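Local coordinates for Arf-GAP with coiled-coil, ANK repeat and PH domain-containing protein 2 (Homo sapiens, PDB 6IF3) that acts as a GTPase-activating protein for the small GTPase ARF6 and uses its ankyrin-repeat domain, the part described here, to interact with RAB35, at residues I126-L129 and L130-R134; R159-S162 and Q163-S166. All coordinates share one frame; numbering follows the deposited sequence.

Contact 1 (I126-L129 and L130-R134); sequences IVTL and LRLAR
V127 and R131 sit one turn apart on helix 124-141, nearly all of which lies in the third ankyrin repeat. Their side chains lie side by side and point the same way. CG1 of V127 meets the R131 chain first at CG, 3.8 Å away. In the conformer described here, one of two, the R131 chain then bends at chi2 (-116°). This brings the guanidinium back over the valine, and V127 CG1 lies 4.0 Å above the centre of the guanidinium plane. R131 NH1 hydrogen-bonds to the backbone of another protein's chain, and V127 packs on an apolar side chain there. T128 and L132 also lie side by side, pointing the same way. CG2 of T128 stands anti to its backbone N and reaches CD1 of L132 at 3.9 Å. OG1 of T128 hydrogen-bonds to O of A124, leaving the methyl for the leucine. The third pair, I126 and L130, faces another way. There I126 CG2 touches L130 CD1 at 3.9 Å, while I126 also packs on T91 and V94 of helix 91-99. Regular i to i+4 backbone bonds join the two segments. R131 N to V127 O is 2.8 Å. The bond from A133 N to L129 O is 3.0 Å, with its donor tilted 28° from the carbonyl plane.

Contact 2 (R159-S162 and Q163-S166); sequences RDFS and QMAS
M164 folds back against the backbone of D160 and F161 where the chain leaves the short helix 157-161. A type I beta turn from F161 to M164 makes the change of direction in this ankyrin-repeat domain. M164 N donates to F161 O at 2.8 Å, with the donor well above the carbonyl plane. From there the methionine side chain runs back along the helix end. Its CB rests near F161 O at 3.4 Å. CG stands beside the backbone N (chi1 -54°), which carries it to D160 O, also at 3.4 Å. Beyond CG the chain is extended. SD passes CA of F161 at 3.8 Å and lies obliquely to the phenyl ring, 4.3 Å from CD1. The terminal CE returns to D160 O. The same side chain touches L129 and D125 of helix 124-141, and it also packs on an apolar side chain of another protein's chain. The F161 ring packs on T91 and C95 of helix 91-99, where M164 also touches T91. At its edge, near the ring plane, lies OG of S166, 4.0 Å from CZ. A water sits over one face, offset toward the rim, within bonding distance of both F161 O and M164 O. Inside the turn, OG of S162 reaches back along the helix and donates to R159 O at 2.8 Å.

Contact 1 is a mostly buried stretch of about two turns within one long helix. Contact 2 is a partly buried turn at the end of a short one, with mostly exposed residues. Contact 1 pairs methyl and methylene groups, two of them from T128 and R131, over regular backbone bonds. Contact 2 combines M164 and F161 packing with a beta turn, a water and a serine hydroxyl. The two meet directly, because helix 157-161 and the loop after it pack on helix 124-141. CD2 of L129 touches CE of M164 at 3.7 Å, and CD1 of L132 lies 3.4 Å from OD2 of D160. Both contacts also reach helix 91-99 and another protein's chain. R131 bonds to that chain's backbone, whereas D160 pairs with one of its basic side chains.

Contact 1 (I126-L129 and L130-R134)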
loop_
_atom_site.group_PDB
_atom_site.type_symbol
_atom_site.label_atom_id
_atom_site.label_comp_id
_atom_site.label_asym_id
_atom_site.label_seq_id
_atom_site.Cartn_x
_atom_site.Cartn_y
_atom_site.Cartn_z
ATOM N N ILE A 126 -5.549 2.576 5.985
ATOM C CA ILE A 126 -4.405 2.379 6.862
ATOM C C ILE A 126 -3.485 1.309 6.276
ATOM O O ILE A 126 -2.266 1.428 6.370
ATOM C CB ILE A 126 -4.839 2.047 8.303
ATOM C CG1 ILE A 126 -5.518 3.290 8.901
ATOM C CG2 ILE A 126 -3.618 1.720 9.173
ATOM C CD1 ILE A 126 -5.885 3.193 10.397
ATOM N N VAL A 127 -4.037 0.279 5.643
ATOM C CA VAL A 127 -3.154 -0.696 4.993
ATOM C C VAL A 127 -2.312 0.010 3.924
ATOM O O VAL A 127 -1.105 -0.254 3.784
ATOM C CB VAL A 127 -3.938 -1.865 4.376
ATOM C CG1 VAL A 127 -3.050 -2.704 3.488
ATOM C CG2 VAL A 127 -4.589 -2.723 5.494
ATOM N N THR A 128 -2.951 0.891 3.159
ATOM C CA THR A 128 -2.242 1.626 2.104
ATOM C C THR A 128 -1.062 2.454 2.666
ATOM O O THR A 128 0.059 2.374 2.140
ATOM C CB THR A 128 -3.185 2.536 1.338
ATOM O OG1 THR A 128 -4.134 1.715 0.629
ATOM C CG2 THR A 128 -2.413 3.422 0.305
ATOM N N LEU A 129 -1.286 3.194 3.744
ATOM C CA LEU A 129 -0.204 3.980 4.364
ATOM C C LEU A 129 0.922 3.060 4.870
ATOM O O LEU A 129 2.108 3.358 4.663
ATOM C CB LEU A 129 -0.714 4.829 5.536
ATOM C CG LEU A 129 -1.738 5.910 5.158
ATOM C CD1 LEU A 129 -2.131 6.668 6.446
ATOM C CD2 LEU A 129 -1.187 6.895 4.112
ATOM N N LEU A 130 0.564 1.969 5.548
ATOM C CA LEU A 130 1.576 1.049 6.074
ATOM C C LEU A 130 2.367 0.419 4.932
ATOM O O LEU A 130 3.592 0.334 5.023
ATOM C CB LEU A 130 0.923 -0.061 6.927
ATOM C CG LEU A 130 0.339 0.415 8.260
ATOM C CD1 LEU A 130 -0.517 -0.673 8.924
ATOM C CD2 LEU A 130 1.449 0.796 9.232
ATOM N N ARG A 131 1.692 -0.001 3.856
ATOM C CA ARG A 131 2.383 -0.658 2.757
ATOM C C ARG A 131 3.252 0.324 1.992
ATOM O O ARG A 131 4.349 -0.017 1.604
ATOM C CB ARG A 131 1.383 -1.328 1.814
ATOM C CG ARG A 131 0.652 -2.498 2.456
ATOM C CD ARG A 131 0.958 -3.825 1.792
ATOM N NE ARG A 131 0.407 -4.957 2.536
ATOM C CZ ARG A 131 -0.637 -5.683 2.140
ATOM N NH1 ARG A 131 -1.250 -5.396 1.012
ATOM N NH2 ARG A 131 -1.068 -6.698 2.873
ATOM N N LEU A 132 2.770 1.553 1.789
ATOM C CA LEU A 132 3.592 2.525 1.035
ATOM C C LEU A 132 4.815 2.979 1.855
ATOM O O LEU A 132 5.893 3.226 1.304
ATOM C CB LEU A 132 2.756 3.718 0.592
ATOM C CG LEU A 132 1.743 3.271 -0.490
ATOM C CD1 LEU A 132 1.041 4.474 -1.066
ATOM C CD2 LEU A 132 2.366 2.394 -1.624
ATOM N N ALA A 133 4.663 3.029 3.180
ATOM C CA ALA A 133 5.834 3.295 4.028
ATOM C C ALA A 133 6.849 2.147 3.976
ATOM O O ALA A 133 8.060 2.393 4.000
ATOM C CB ALA A 133 5.394 3.553 5.453
ATOM N N ARG A 134 6.368 0.903 3.900
ATOM C CA ARG A 134 7.255 -0.242 3.710
ATOM C C ARG A 134 7.971 -0.155 2.363
ATOM O O ARG A 134 9.139 -0.476 2.268
ATOM C CB ARG A 134 6.496 -1.570 3.805
ATOM C CG ARG A 134 5.959 -1.855 5.206
ATOM C CD ARG A 134 5.635 -3.345 5.437
ATOM N NE ARG A 134 5.119 -3.600 6.782
ATOM C CZ ARG A 134 5.120 -4.792 7.371
ATOM N NH1 ARG A 134 5.653 -5.843 6.755
ATOM N NH2 ARG A 134 4.629 -4.927 8.597
#

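Contact 2 (R159-S162 and Q163-S166)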
loop_
_atom_site.group_PDB
_atom_site.type_symbol
_atom_site.label_atom_id
_atom_site.label_comp_id
_atom_site.label_asym_id
_atom_site.label_seq_id
_atom_site.Cartn_x
_atom_site.Cartn_y
_atom_site.Cartn_z
ATOM N N ARG A 159 0.719 13.085 0.881
ATOM C CA ARG A 159 -0.129 13.375 -0.260
ATOM C C ARG A 159 -1.216 12.315 -0.383
ATOM O O ARG A 159 -2.388 12.633 -0.638
ATOM C CB ARG A 159 0.690 13.426 -1.555
ATOM C CG ARG A 159 -0.152 13.939 -2.747
ATOM C CD ARG A 159 0.667 13.986 -3.999
ATOM N NE ARG A 159 -0.017 14.697 -5.070
ATOM C CZ ARG A 159 0.536 14.956 -6.249
ATOM N NH1 ARG A 159 1.778 14.530 -6.482
ATOM N NH2 ARG A 159 -0.124 15.652 -7.175
ATOM N N ASP A 160 -0.833 11.059 -0.196
ATOM C CA ASP A 160 -1.815 9.959 -0.232
ATOM C C ASP A 160 -2.835 10.037 0.916
ATOM O O ASP A 160 -4.004 9.651 0.722
ATOM C CB ASP A 160 -1.103 8.619 -0.170
ATOM C CG ASP A 160 -0.158 8.435 -1.329
ATOM O OD1 ASP A 160 -0.515 8.868 -2.433
ATOM O OD2 ASP A 160 0.937 7.884 -1.142
ATOM N N PHE A 161 -2.398 10.522 2.073
ATOM C CA PHE A 161 -3.266 10.684 3.224
ATOM C C PHE A 161 -4.242 11.860 3.009
ATOM O O PHE A 161 -5.383 11.846 3.530
ATOM C CB PHE A 161 -2.428 10.915 4.517
ATOM C CG PHE A 161 -3.244 11.459 5.641
ATOM C CD1 PHE A 161 -4.242 10.685 6.210
ATOM C CD2 PHE A 161 -3.089 12.791 6.065
ATOM C CE1 PHE A 161 -5.083 11.202 7.192
ATOM C CE2 PHE A 161 -3.921 13.306 7.042
ATOM C CZ PHE A 161 -4.900 12.505 7.614
ATOM N N SER A 162 -3.799 12.886 2.276
ATOM C CA SER A 162 -4.486 14.180 2.278
ATOM C C SER A 162 -5.966 14.117 1.858
ATOM O O SER A 162 -6.738 14.978 2.256
ATOM C CB SER A 162 -3.743 15.213 1.394
ATOM O OG SER A 162 -3.799 14.924 -0.004
ATOM N N GLN A 163 -6.379 13.099 1.107
ATOM C CA GLN A 163 -7.800 13.015 0.746
ATOM C C GLN A 163 -8.507 11.835 1.406
ATOM O O GLN A 163 -9.683 11.579 1.114
ATOM C CB GLN A 163 -7.974 12.943 -0.776
ATOM C CG GLN A 163 -7.480 14.167 -1.523
ATOM C CD GLN A 163 -8.329 15.434 -1.344
ATOM O OE1 GLN A 163 -9.180 15.533 -0.465
ATOM N NE2 GLN A 163 -8.084 16.414 -2.197
ATOM N N MET A 164 -7.805 11.145 2.302
ATOM C CA MET A 164 -8.405 10.111 3.163
ATOM C C MET A 164 -9.107 10.723 4.384
ATOM O O MET A 164 -8.735 11.802 4.848
ATOM C CB MET A 164 -7.361 9.141 3.685
ATOM C CG MET A 164 -6.480 8.477 2.666
ATOM S SD MET A 164 -5.295 7.485 3.610
ATOM C CE MET A 164 -4.434 6.652 2.266
ATOM N N ALA A 165 -10.083 10.008 4.937
ATOM C CA ALA A 165 -10.677 10.412 6.210
ATOM C C ALA A 165 -9.633 10.316 7.323
ATOM O O ALA A 165 -8.864 9.354 7.382
ATOM C CB ALA A 165 -11.881 9.559 6.535
ATOM N N SER A 166 -9.609 11.311 8.208
ATOM C CA SER A 166 -8.592 11.366 9.256
ATOM C C SER A 166 -8.826 10.280 10.320
ATOM O O SER A 166 -7.914 9.930 11.075
ATOM C CB SER A 166 -8.576 12.762 9.898
ATOM O OG SER A 166 -7.425 12.957 10.704
HETATM O O HOH W 1 -6.774 13.848 5.216
#